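Ubiquitin-conjugating enzyme E2 U (Homo sapiens, PDB 1YRV) catalyses the covalent attachment of ubiquitin to other proteins, taking ubiquitin from the E1 enzyme onto a cysteine of its conjugating (UBC) domain. Local coordinates at residues G22-L26 and E50-E54; I59-S65 and L131-N137; F96-P102 and P143-A149. All blocks are in the same frame, centred on the assembly; numbering follows the deposited sequence.

Three contacts sample the UBC domain from its N-terminal helix to the region around the predicted thioester cysteine, C108. Interaction 1, where helix 23-38 begins, lies far from that site; its centre is about 27 Å from that of interaction 2 and about 32 Å from that of interaction 3, on the other side of the chain's centre. Interactions 2 and 3 adjoin, with centres about 15 Å apart, and H97 NE2 lies 2.9 Å from L135 O, a probable hydrogen bond that ties the loop of interaction 3 to segment 131-137 of interaction 2. The side chain of L131 in interaction 2 is about 10 Å from that of C108, whereas the side chain of V144 in interaction 3 is about 4 Å from it.

Interaction 1 of 3, residues G22-L26 and E50-E54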
loop_
_atom_site.group_PDB
_atom_site.type_symbol
_atom_site.label_atom_id
_atom_site.label_comp_id
_atom_site.label_asym_id
_atom_site.label_seq_id
_atom_site.Cartn_x
_atom_site.Cartn_y
_atom_site.Cartn_z
ATOM N N GLY A 22 6.650 -12.132 -20.339
ATOM C CA GLY A 22 7.572 -11.426 -19.458
ATOM C C GLY A 22 7.507 -11.960 -18.045
ATOM O O GLY A 22 6.440 -12.405 -17.603
ATOM N N ARG A 23 8.641 -11.920 -17.362
ATOM C CA ARG A 23 8.796 -12.376 -15.988
ATOM C C ARG A 23 7.779 -11.705 -15.047
ATOM O O ARG A 23 6.958 -12.359 -14.406
ATOM C CB ARG A 23 10.206 -12.032 -15.534
ATOM C CG ARG A 23 10.614 -12.647 -14.240
ATOM C CD ARG A 23 11.332 -13.932 -14.496
ATOM N NE ARG A 23 11.543 -14.571 -13.221
ATOM C CZ ARG A 23 11.645 -15.871 -13.020
ATOM N NH1 ARG A 23 11.576 -16.753 -14.012
ATOM N NH2 ARG A 23 11.770 -16.277 -11.784
ATOM N N ALA A 24 7.878 -10.383 -14.953
ATOM C CA ALA A 24 6.956 -9.573 -14.139
ATOM C C ALA A 24 5.492 -9.886 -14.458
ATOM O O ALA A 24 4.705 -10.113 -13.554
ATOM C CB ALA A 24 7.191 -8.130 -14.390
ATOM N N TYR A 25 5.127 -9.852 -15.733
ATOM C CA TYR A 25 3.761 -10.146 -16.108
ATOM C C TYR A 25 3.303 -11.507 -15.608
ATOM O O TYR A 25 2.217 -11.621 -15.069
ATOM C CB TYR A 25 3.588 -10.069 -17.634
ATOM C CG TYR A 25 2.209 -10.460 -18.110
ATOM C CD1 TYR A 25 1.176 -9.560 -18.078
ATOM C CD2 TYR A 25 1.928 -11.765 -18.496
ATOM C CE1 TYR A 25 -0.111 -9.930 -18.397
ATOM C CE2 TYR A 25 0.644 -12.159 -18.831
ATOM C CZ TYR A 25 -0.386 -11.214 -18.774
ATOM O OH TYR A 25 -1.688 -11.553 -19.117
ATOM N N LEU A 26 4.119 -12.541 -15.788
ATOM C CA LEU A 26 3.733 -13.886 -15.338
ATOM C C LEU A 26 3.605 -14.037 -13.814
ATOM O O LEU A 26 2.744 -14.789 -13.304
ATOM C CB LEU A 26 4.713 -14.921 -15.889
ATOM C CG LEU A 26 4.682 -15.100 -17.418
ATOM C CD1 LEU A 26 5.940 -15.833 -17.860
ATOM C CD2 LEU A 26 3.423 -15.883 -17.838
ATOM N N GLU A 50 -3.308 -3.333 -19.274
ATOM C CA GLU A 50 -3.047 -4.620 -19.909
ATOM C C GLU A 50 -1.714 -5.187 -19.439
ATOM O O GLU A 50 -1.492 -6.396 -19.401
ATOM C CB GLU A 50 -3.059 -4.439 -21.420
ATOM C CG GLU A 50 -4.096 -5.321 -22.088
ATOM C CD GLU A 50 -5.371 -5.465 -21.261
ATOM O OE1 GLU A 50 -6.366 -4.737 -21.526
ATOM O OE2 GLU A 50 -5.359 -6.311 -20.334
ATOM N N ASP A 51 -0.833 -4.265 -19.086
ATOM C CA ASP A 51 0.495 -4.556 -18.567
ATOM C C ASP A 51 0.457 -5.410 -17.303
ATOM O O ASP A 51 1.335 -6.252 -17.056
ATOM C CB ASP A 51 1.166 -3.249 -18.170
ATOM C CG ASP A 51 2.287 -2.907 -19.065
ATOM O OD1 ASP A 51 3.039 -1.942 -18.768
ATOM O OD2 ASP A 51 2.409 -3.620 -20.091
ATOM N N MET A 52 -0.553 -5.116 -16.500
ATOM C CA MET A 52 -0.759 -5.708 -15.209
ATOM C C MET A 52 0.244 -5.080 -14.274
ATOM O O MET A 52 0.504 -5.577 -13.178
ATOM C CB MET A 52 -0.607 -7.216 -15.237
ATOM C CG MET A 52 -1.873 -7.894 -15.686
ATOM S SD MET A 52 -1.868 -9.591 -15.126
ATOM C CE MET A 52 -2.702 -9.425 -13.622
ATOM N N MET A 53 0.774 -3.951 -14.721
ATOM C CA MET A 53 1.761 -3.192 -13.980
ATOM C C MET A 53 1.142 -2.102 -13.120
ATOM O O MET A 53 1.725 -1.691 -12.114
ATOM C CB MET A 53 2.729 -2.517 -14.947
ATOM C CG MET A 53 3.607 -3.463 -15.751
ATOM S SD MET A 53 4.998 -4.264 -14.886
ATOM C CE MET A 53 4.438 -5.929 -14.822
ATOM N N GLU A 54 -0.027 -1.627 -13.534
ATOM C CA GLU A 54 -0.689 -0.550 -12.840
ATOM C C GLU A 54 -1.904 -1.079 -12.120
ATOM O O GLU A 54 -2.759 -1.721 -12.732
ATOM C CB GLU A 54 -1.095 0.549 -13.834
ATOM C CG GLU A 54 0.058 1.201 -14.609
ATOM C CD GLU A 54 1.166 1.702 -13.685
ATOM O OE1 GLU A 54 0.847 2.196 -12.568
ATOM O OE2 GLU A 54 2.364 1.627 -14.063
#
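The ring of Y25 overlaps M52, meeting its sulfur through one ring carbon, CE1, at 3.7 Å from SD. This contact joins the first turn of the N-terminal helix of the UBC fold, helix 23-38, to the loop between the first two strands of its antiparallel sheet. It illustrates a Met-aromatic contact in which the sulfur stands obliquely to the ring, with SD 4.5 Å from the Y25 ring centroid and 42° off the normal. The ring also meets the loop backbone, since D51 O lies at its edge, near the ring plane, 3.5 Å from Y25 CD1. The tyrosine reaches both partners because its CG stands anti to the backbone N (chi1 176°). M52 points its side chain at the helix, where it also packs on H29 and F32.

Alongside this pair, the chain of M53 bends at chi2 and again at chi3, carrying its methyl to A24, with CE 3.6 Å from CB. A24 continues onto Y82 and M53 onto L28 and F78, placing the methyl-to-methyl contact within a wider apolar cluster. On the helix side, G22 occupies the N-cap position, and the first turn that presents A24 and Y25 is closed by a backbone hydrogen bond from L26 N to G22 O, 2.9 Å long.

Interaction 2 of 3, residues I59-S65 and L131-N137; sequences IEGLQNS and LQVMLSN
I59, near the end of strand 54-60, splits its two branches between neighbouring residues of helix 124-135. Its CG2 lies against Q132 CB at 3.4 Å, while CD1 runs to L131 CB at 3.7 Å, the isoleucine and leucine side chains crossing at about a right angle. On the sheet side I59 continues onto I43 and L74.

At E60 it is the backbone that takes part. Its carbonyl oxygen accepts a hydrogen bond of 3.2 Å from Q132 NE2, bent to 140° at the hydrogen, with the donor tilted from the carbonyl plane. Q132 spans the gap with an extended chain, CG anti to the backbone N (chi1 -179°), and its aliphatic part fills the space between I59 and L62. A leucine in its place would probably leave the E60 carbonyl without this donor and weaken the tie between strand end and helix. In this UBC fold the contact thereby joins helix 124-135 to the end of strand 54-60, the second strand of the four-stranded antiparallel sheet.

Beyond G61, L62 offers its backbone N to S136 OG, 2.9 Å away, with an N-H...O angle of 158°. That hydroxyl is gripped twice, because it also donates to Q132 O, four residues back in the chain. The leucine's branches diverge, CD1 onto Q132 CG and CD2 towards N137 ND2.

The chain then folds through a type II turn from L62 to S65. S65 OG donates to L62 O at 2.6 Å from above the carbonyl plane, and S65 CB rests 3.6 Å from S136 O.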
loop_
_atom_site.group_PDB
_atom_site.type_symbol
_atom_site.label_atom_id
_atom_site.label_comp_id
_atom_site.label_asym_id
_atom_site.label_seq_id
_atom_site.Cartn_x
_atom_site.Cartn_y
_atom_site.Cartn_z
ATOM N N ILE A 59 -7.708 -0.613 0.745
ATOM C CA ILE A 59 -7.462 -1.443 1.906
ATOM C C ILE A 59 -8.175 -0.874 3.121
ATOM O O ILE A 59 -7.963 0.280 3.475
ATOM C CB ILE A 59 -5.972 -1.536 2.221
ATOM C CG1 ILE A 59 -5.188 -1.961 0.986
ATOM C CG2 ILE A 59 -5.743 -2.589 3.297
ATOM C CD1 ILE A 59 -3.677 -1.909 1.185
ATOM N N GLU A 60 -9.044 -1.668 3.739
ATOM C CA GLU A 60 -9.773 -1.187 4.911
ATOM C C GLU A 60 -8.849 -1.048 6.120
ATOM O O GLU A 60 -7.875 -1.806 6.277
ATOM C CB GLU A 60 -10.937 -2.119 5.242
ATOM C CG GLU A 60 -12.062 -2.071 4.219
ATOM C CD GLU A 60 -13.220 -3.037 4.541
ATOM O OE1 GLU A 60 -13.065 -3.861 5.481
ATOM O OE2 GLU A 60 -14.274 -2.977 3.846
ATOM N N GLY A 61 -9.148 -0.047 6.949
ATOM C CA GLY A 61 -8.359 0.207 8.138
ATOM C C GLY A 61 -8.325 -1.017 9.025
ATOM O O GLY A 61 -9.326 -1.692 9.194
ATOM N N LEU A 62 -7.170 -1.316 9.596
ATOM C CA LEU A 62 -7.064 -2.489 10.446
ATOM C C LEU A 62 -8.058 -2.428 11.605
ATOM O O LEU A 62 -8.597 -1.359 11.952
ATOM C CB LEU A 62 -5.649 -2.610 11.000
ATOM C CG LEU A 62 -5.201 -3.999 11.407
ATOM C CD1 LEU A 62 -5.316 -4.897 10.222
ATOM C CD2 LEU A 62 -3.783 -3.960 11.941
ATOM N N GLN A 63 -8.292 -3.586 12.210
ATOM C CA GLN A 63 -9.211 -3.671 13.337
ATOM C C GLN A 63 -8.594 -3.180 14.616
ATOM O O GLN A 63 -7.440 -3.481 14.924
ATOM C CB GLN A 63 -9.701 -5.106 13.530
ATOM C CG GLN A 63 -10.724 -5.489 12.506
ATOM C CD GLN A 63 -11.636 -4.315 12.196
ATOM O OE1 GLN A 63 -11.242 -3.388 11.481
ATOM N NE2 GLN A 63 -12.846 -4.324 12.762
ATOM N N ASN A 64 -9.388 -2.426 15.361
ATOM C CA ASN A 64 -8.962 -1.881 16.633
ATOM C C ASN A 64 -7.768 -0.939 16.427
ATOM O O ASN A 64 -6.843 -0.876 17.235
ATOM C CB ASN A 64 -8.621 -3.023 17.622
ATOM C CG ASN A 64 -9.802 -3.985 17.868
ATOM O OD1 ASN A 64 -9.871 -5.066 17.274
ATOM N ND2 ASN A 64 -10.731 -3.582 18.738
ATOM N N SER A 65 -7.793 -0.208 15.323
ATOM C CA SER A 65 -6.733 0.738 15.026
ATOM C C SER A 65 -7.397 2.091 14.780
ATOM O O SER A 65 -8.613 2.187 14.531
ATOM C CB SER A 65 -5.946 0.308 13.767
ATOM O OG SER A 65 -6.748 0.412 12.598
ATOM N N LEU A 131 0.757 -3.959 3.908
ATOM C CA LEU A 131 0.328 -2.547 3.848
ATOM C C LEU A 131 -0.778 -2.271 4.861
ATOM O O LEU A 131 -0.727 -1.302 5.612
ATOM C CB LEU A 131 -0.192 -2.209 2.443
ATOM C CG LEU A 131 0.637 -1.316 1.496
ATOM C CD1 LEU A 131 2.088 -1.525 1.697
ATOM C CD2 LEU A 131 0.231 -1.620 0.066
ATOM N N GLN A 132 -1.788 -3.122 4.856
ATOM C CA GLN A 132 -2.890 -2.972 5.786
ATOM C C GLN A 132 -2.410 -2.843 7.219
ATOM O O GLN A 132 -2.752 -1.893 7.889
ATOM C CB GLN A 132 -3.833 -4.161 5.665
ATOM C CG GLN A 132 -5.009 -4.060 6.578
ATOM C CD GLN A 132 -6.020 -5.179 6.352
ATOM O OE1 GLN A 132 -5.799 -6.327 6.738
ATOM N NE2 GLN A 132 -7.123 -4.850 5.693
ATOM N N VAL A 133 -1.592 -3.779 7.680
ATOM C CA VAL A 133 -1.120 -3.714 9.047
ATOM C C VAL A 133 -0.240 -2.523 9.353
ATOM O O VAL A 133 -0.439 -1.840 10.362
ATOM C CB VAL A 133 -0.346 -4.957 9.425
ATOM C CG1 VAL A 133 0.128 -4.846 10.870
ATOM C CG2 VAL A 133 -1.239 -6.186 9.231
ATOM N N MET A 134 0.732 -2.275 8.487
ATOM C CA MET A 134 1.657 -1.183 8.672
ATOM C C MET A 134 0.965 0.163 8.620
ATOM O O MET A 134 1.157 0.981 9.494
ATOM C CB MET A 134 2.769 -1.249 7.611
ATOM C CG MET A 134 3.535 -2.590 7.541
ATOM S SD MET A 134 5.217 -2.552 6.694
ATOM C CE MET A 134 5.742 -4.386 6.921
ATOM N N LEU A 135 0.148 0.396 7.605
ATOM C CA LEU A 135 -0.507 1.689 7.511
ATOM C C LEU A 135 -1.510 1.938 8.665
ATOM O O LEU A 135 -1.939 3.085 8.908
ATOM C CB LEU A 135 -1.185 1.846 6.144
ATOM C CG LEU A 135 -0.212 2.190 5.004
ATOM C CD1 LEU A 135 -0.813 1.807 3.657
ATOM C CD2 LEU A 135 0.159 3.680 5.028
ATOM N N SER A 136 -1.859 0.880 9.390
ATOM C CA SER A 136 -2.765 1.014 10.526
ATOM C C SER A 136 -1.995 1.090 11.842
ATOM O O SER A 136 -2.599 1.145 12.904
ATOM C CB SER A 136 -3.727 -0.163 10.580
ATOM O OG SER A 136 -4.491 -0.202 9.405
ATOM N N ASN A 137 -0.670 1.098 11.759
ATOM C CA ASN A 137 0.177 1.147 12.931
ATOM C C ASN A 137 1.410 1.951 12.643
ATOM O O ASN A 137 2.480 1.405 12.409
ATOM C CB ASN A 137 0.584 -0.259 13.366
ATOM C CG ASN A 137 -0.610 -1.101 13.755
ATOM O OD1 ASN A 137 -1.353 -0.749 14.678
ATOM N ND2 ASN A 137 -0.823 -2.200 13.040
#

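Interaction 3 of 3, residues F96-P102 and P143-A149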
loop_
_atom_site.group_PDB
_atom_site.type_symbol
_atom_site.label_atom_id
_atom_site.label_comp_id
_atom_site.label_asym_id
_atom_site.label_seq_id
_atom_site.Cartn_x
_atom_site.Cartn_y
_atom_site.Cartn_z
ATOM N N PHE A 96 -3.591 12.468 5.952
ATOM C CA PHE A 96 -2.974 13.065 7.135
ATOM C C PHE A 96 -2.501 11.834 7.915
ATOM O O PHE A 96 -3.244 11.258 8.709
ATOM C CB PHE A 96 -4.010 13.842 7.944
ATOM C CG PHE A 96 -3.417 14.620 9.077
ATOM C CD1 PHE A 96 -3.829 14.401 10.388
ATOM C CD2 PHE A 96 -2.479 15.612 8.830
ATOM C CE1 PHE A 96 -3.316 15.175 11.437
ATOM C CE2 PHE A 96 -1.961 16.390 9.876
ATOM C CZ PHE A 96 -2.379 16.172 11.170
ATOM N N HIS A 97 -1.260 11.428 7.677
ATOM C CA HIS A 97 -0.740 10.203 8.262
ATOM C C HIS A 97 0.711 10.396 8.641
ATOM O O HIS A 97 1.471 11.000 7.912
ATOM C CB HIS A 97 -0.920 9.080 7.223
ATOM C CG HIS A 97 -0.621 7.708 7.743
ATOM N ND1 HIS A 97 0.631 7.357 8.202
ATOM C CD2 HIS A 97 -1.413 6.631 7.922
ATOM C CE1 HIS A 97 0.591 6.118 8.655
ATOM N NE2 HIS A 97 -0.632 5.650 8.499
ATOM N N PRO A 98 1.111 9.895 9.805
ATOM C CA PRO A 98 2.481 10.013 10.307
ATOM C C PRO A 98 3.583 9.469 9.386
ATOM O O PRO A 98 4.693 9.998 9.377
ATOM C CB PRO A 98 2.435 9.249 11.631
ATOM C CG PRO A 98 0.991 9.366 12.044
ATOM C CD PRO A 98 0.276 9.136 10.747
ATOM N N ASN A 99 3.292 8.425 8.614
ATOM C CA ASN A 99 4.322 7.848 7.769
ATOM C C ASN A 99 4.159 8.064 6.274
ATOM O O ASN A 99 4.964 7.565 5.489
ATOM C CB ASN A 99 4.444 6.358 8.072
ATOM C CG ASN A 99 4.612 6.085 9.554
ATOM O OD1 ASN A 99 3.915 5.251 10.117
ATOM N ND2 ASN A 99 5.522 6.799 10.194
ATOM N N VAL A 100 3.142 8.819 5.874
ATOM C CA VAL A 100 2.938 9.074 4.458
ATOM C C VAL A 100 3.537 10.427 4.126
ATOM O O VAL A 100 3.221 11.433 4.757
ATOM C CB VAL A 100 1.439 9.049 4.099
ATOM C CG1 VAL A 100 1.252 9.282 2.621
ATOM C CG2 VAL A 100 0.840 7.719 4.509
ATOM N N ASP A 101 4.441 10.438 3.154
ATOM C CA ASP A 101 5.089 11.669 2.741
ATOM C C ASP A 101 4.001 12.664 2.373
ATOM O O ASP A 101 3.287 12.477 1.388
ATOM C CB ASP A 101 5.964 11.444 1.524
ATOM C CG ASP A 101 6.966 12.553 1.334
ATOM O OD1 ASP A 101 8.126 12.366 1.767
ATOM O OD2 ASP A 101 6.593 13.611 0.773
ATOM N N PRO A 102 3.887 13.758 3.139
ATOM C CA PRO A 102 2.856 14.761 2.861
ATOM C C PRO A 102 3.000 15.419 1.496
ATOM O O PRO A 102 2.037 15.984 0.971
ATOM C CB PRO A 102 3.021 15.737 4.015
ATOM C CG PRO A 102 4.523 15.708 4.250
ATOM C CD PRO A 102 4.841 14.238 4.163
ATOM N N PRO A 143 8.595 9.991 12.274
ATOM C CA PRO A 143 7.595 10.247 11.245
ATOM C C PRO A 143 7.954 11.300 10.240
ATOM O O PRO A 143 8.683 12.239 10.543
ATOM C CB PRO A 143 6.381 10.639 12.061
ATOM C CG PRO A 143 7.011 11.467 13.134
ATOM C CD PRO A 143 8.192 10.615 13.546
ATOM N N VAL A 144 7.422 11.127 9.038
ATOM C CA VAL A 144 7.635 12.064 7.958
ATOM C C VAL A 144 6.621 13.204 8.146
ATOM O O VAL A 144 6.880 14.353 7.775
ATOM C CB VAL A 144 7.454 11.349 6.587
ATOM C CG1 VAL A 144 6.012 10.998 6.361
ATOM C CG2 VAL A 144 7.994 12.204 5.470
ATOM N N ASN A 145 5.473 12.887 8.741
ATOM C CA ASN A 145 4.448 13.892 9.002
ATOM C C ASN A 145 4.368 14.106 10.523
ATOM O O ASN A 145 3.692 13.372 11.254
ATOM C CB ASN A 145 3.091 13.458 8.438
ATOM C CG ASN A 145 2.020 14.520 8.623
ATOM O OD1 ASN A 145 1.996 15.197 9.637
ATOM N ND2 ASN A 145 1.137 14.667 7.651
ATOM N N LEU A 146 5.074 15.139 10.967
ATOM C CA LEU A 146 5.185 15.534 12.370
ATOM C C LEU A 146 3.881 15.905 13.064
ATOM O O LEU A 146 3.605 15.432 14.166
ATOM C CB LEU A 146 6.139 16.720 12.477
ATOM C CG LEU A 146 7.554 16.512 11.935
ATOM C CD1 LEU A 146 8.329 17.824 12.064
ATOM C CD2 LEU A 146 8.252 15.404 12.728
ATOM N N GLU A 147 3.101 16.779 12.436
ATOM C CA GLU A 147 1.840 17.200 13.017
ATOM C C GLU A 147 0.898 16.036 13.198
ATOM O O GLU A 147 0.216 15.940 14.210
ATOM C CB GLU A 147 1.170 18.266 12.156
ATOM C CG GLU A 147 1.897 19.584 12.189
ATOM C CD GLU A 147 3.217 19.523 11.468
ATOM O OE1 GLU A 147 3.214 19.452 10.219
ATOM O OE2 GLU A 147 4.257 19.526 12.158
ATOM N N ALA A 148 0.863 15.148 12.215
ATOM C CA ALA A 148 -0.015 13.993 12.284
ATOM C C ALA A 148 0.367 13.116 13.469
ATOM O O ALA A 148 -0.488 12.699 14.257
ATOM C CB ALA A 148 0.058 13.174 10.953
ATOM N N ALA A 149 1.662 12.837 13.592
ATOM C CA ALA A 149 2.177 11.990 14.679
ATOM C C ALA A 149 1.875 12.635 16.037
ATOM O O ALA A 149 1.311 12.012 16.956
ATOM C CB ALA A 149 3.686 11.800 14.512
HETATM O O HOH W 1 0.704 12.643 5.526
HETATM O O HOH W 2 7.798 8.107 8.404
#
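F96 and N145 both hold CG anti to the backbone N (chi1 -173° and -177°), which turns the phenyl ring over the first turn of helix 146-153 and points the asparagine's amide towards the same turn. Directly after F96 comes H97-P98-N99, the HPN motif of ubiquitin-conjugating enzymes, which precedes the predicted thioester cysteine, C108; a backbone hydrogen bond joins N99 to that residue.

A148 sets its methyl over the centre of the F96 face in a CH-pi contact, with CB 3.8 Å from the ring centroid and only 7° off the normal. The same methyl touches P98, whose ring continues along the helix to A149. Meanwhile N145 serves as N-cap, its OD1 accepting from A148 N at 2.8 Å, and so braces the turn on which F96 rests. Its ND2 donates to a water that also accepts from H97 N, linking cap and motif.

The backbone supplies the other grip. P98 O receives a nearly straight bond from N145 N, 3.1 Å long, and a weak one from V144 N at 3.0 Å. V144 sends CG1 to within 3.2 Å of V100 O and CG2 to P102 CD at 4.0 Å, its side chain lying close to C108. The asparagine of the motif is held from outside this contact, with N99 OD1 accepting from V139 N. Its backbone is fixed as well: N99 N donates to H97 ND1 at 2.9 Å, lying in the plane of the imidazole.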